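Local coordinates for structural protein (unclassified Rudivirus, PDB 6WQ0) that self-assembles into the helical, filamentous nucleocapsid of a rod-shaped archaeal virus, wrapping around the double-stranded DNA genome and holding it in the A-form, at a contact of chain A with DNA. Sequence-based numbering; all coordinates share one arbitrary frame.

A contact of chain A with DNA. Residues 70-71, 74, 77. With nucleotides of chain C; nucleotides of chain B.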
# COMPACT_ATOMS: atom_id res chain seq x y z
N GLY A 70 -40.14 -33.27 41.96
CA GLY A 70 -38.84 -33.84 42.23
C GLY A 70 -38.48 -34.99 41.32
O GLY A 70 -38.95 -35.08 40.18
N PRO A 71 -37.63 -35.89 41.81
CA PRO A 71 -37.24 -37.05 41.00
C PRO A 71 -38.40 -37.95 40.62
O PRO A 71 -38.29 -38.67 39.62
CB PRO A 71 -36.23 -37.78 41.89
CG PRO A 71 -35.73 -36.75 42.81
CD PRO A 71 -36.90 -35.86 43.09
N ALA A 74 -39.25 -37.64 37.04
CA ALA A 74 -38.41 -38.34 36.07
C ALA A 74 -39.01 -39.67 35.67
O ALA A 74 -39.06 -39.99 34.48
CB ALA A 74 -37.01 -38.53 36.63
N GLN A 77 -41.63 -39.00 33.19
CA GLN A 77 -40.96 -38.47 32.01
C GLN A 77 -40.35 -39.60 31.22
O GLN A 77 -40.65 -39.77 30.03
CB GLN A 77 -39.90 -37.44 32.41
CG GLN A 77 -40.45 -36.10 32.86
CD GLN A 77 -40.94 -35.25 31.71
OE1 GLN A 77 -40.53 -35.42 30.57
NE2 GLN A 77 -41.84 -34.33 32.01
P DA C 251 -31.34 -47.96 37.79
OP1 DA C 251 -31.80 -49.32 38.08
OP2 DA C 251 -30.05 -47.74 37.12
O5' DA C 251 -32.44 -47.22 36.91
C5' DA C 251 -33.18 -47.91 35.95
C4' DA C 251 -34.33 -47.04 35.50
O4' DA C 251 -34.25 -45.79 36.22
C3' DA C 251 -34.30 -46.62 34.05
O3' DA C 251 -34.86 -47.63 33.24
C2' DA C 251 -35.18 -45.39 34.09
C1' DA C 251 -34.72 -44.74 35.39
N9 DA C 251 -33.65 -43.77 35.20
C8 DA C 251 -32.30 -43.96 35.35
N7 DA C 251 -31.58 -42.90 35.08
C5 DA C 251 -32.52 -41.94 34.75
C6 DA C 251 -32.41 -40.60 34.37
N6 DA C 251 -31.25 -39.96 34.26
N1 DA C 251 -33.55 -39.93 34.09
C2 DA C 251 -34.71 -40.58 34.19
N3 DA C 251 -34.94 -41.83 34.54
C4 DA C 251 -33.80 -42.47 34.81
P DT B 51 -34.79 -30.22 30.59
OP1 DT B 51 -35.85 -29.30 30.17
OP2 DT B 51 -33.92 -29.89 31.73
O5' DT B 51 -35.42 -31.66 30.85
C5' DT B 51 -36.75 -31.93 30.49
C4' DT B 51 -37.33 -33.00 31.38
O4' DT B 51 -36.46 -34.15 31.38
C3' DT B 51 -37.51 -32.59 32.84
O3' DT B 51 -38.85 -32.81 33.25
C2' DT B 51 -36.52 -33.48 33.60
C1' DT B 51 -36.37 -34.68 32.67
N1 DT B 51 -35.06 -35.38 32.82
C2 DT B 51 -35.04 -36.70 33.18
O2 DT B 51 -36.04 -37.36 33.40
N3 DT B 51 -33.79 -37.24 33.29
C4 DT B 51 -32.59 -36.60 33.07
O4 DT B 51 -31.52 -37.17 33.20
C5 DT B 51 -32.69 -35.22 32.69
C7 DT B 51 -31.45 -34.42 32.43
C6 DT B 51 -33.90 -34.68 32.58
P DA B 52 -39.47 -32.00 34.48
OP1 DA B 52 -40.84 -32.49 34.66
OP2 DA B 52 -39.25 -30.57 34.23
O5' DA B 52 -38.58 -32.47 35.72
C5' DA B 52 -38.22 -31.59 36.77
C4' DA B 52 -37.74 -32.38 37.97
O4' DA B 52 -37.17 -33.62 37.52
C3' DA B 52 -36.64 -31.74 38.79
O3' DA B 52 -37.20 -30.87 39.76
C2' DA B 52 -35.96 -32.94 39.44
C1' DA B 52 -36.24 -34.08 38.47
N9 DA B 52 -35.06 -34.56 37.77
C8 DA B 52 -34.46 -33.98 36.69
N7 DA B 52 -33.41 -34.64 36.26
C5 DA B 52 -33.33 -35.72 37.10
C6 DA B 52 -32.43 -36.79 37.17
N6 DA B 52 -31.41 -36.95 36.33
N1 DA B 52 -32.62 -37.71 38.14
C2 DA B 52 -33.64 -37.54 38.99
N3 DA B 52 -34.55 -36.58 39.02
C4 DA B 52 -34.33 -35.69 38.04
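Ala74 sits in the minor groove beside a base pair formed by DT51 of chain B and DA251 of chain C. Its methyl carbon CB lies 3.6 Å from the thymine carbonyl oxygen O2 of DT51 and 3.9 Å from C2 of the DA251 adenine, so one small group touches both strands. It does not face the edge of the pair in plane, but is displaced from that plane toward the next nucleotide, DA52. The pair itself is regular: N3 of DT51 donates to N1 of DA251 over 2.8 Å, nearly straight at 177°, and N6 of DA251 donates to O4 of DT51 on the major-groove side. The DNA hides 47 Å² of Ala74, consistent with its being the most covered part of the patch.

Gln77 is also well covered, with 33 Å² hidden, and its inner carbon CB lies 4.0 Å from O2 of DT51. With CG beside its own backbone N (chi1 -74°) and the chain bent again at chi2 (-76°), the amide is carried alongside the bridging oxygen O3' of DT51. NE2 comes within 3.4 Å of the phosphate oxygen OP1 of DA52.

Coverage is thinner at the Gly70 and Pro71 margin, where the DNA hides little of either residue, 9 Å² each, although single atoms come near. Pro71 turns CA and CB toward the ring nitrogen N3 of DA52, at 3.4 and 3.5 Å, with CG farther away; CB lies close to the adenine plane and so approaches the sugar edge edge-on. The carbonyl O of Gly70 comes 3.4 Å from the deoxyribose C1' of the same nucleotide.

Contact made mainly through small apolar groups is compatible with non-specific desolvation of A-form DNA. Gly70 closes the loop leading into helix 71-89, and Pro71, Ala74 and Gln77 follow at three-residue spacing along its first turns, placing the helix's N-terminal part against the minor groove.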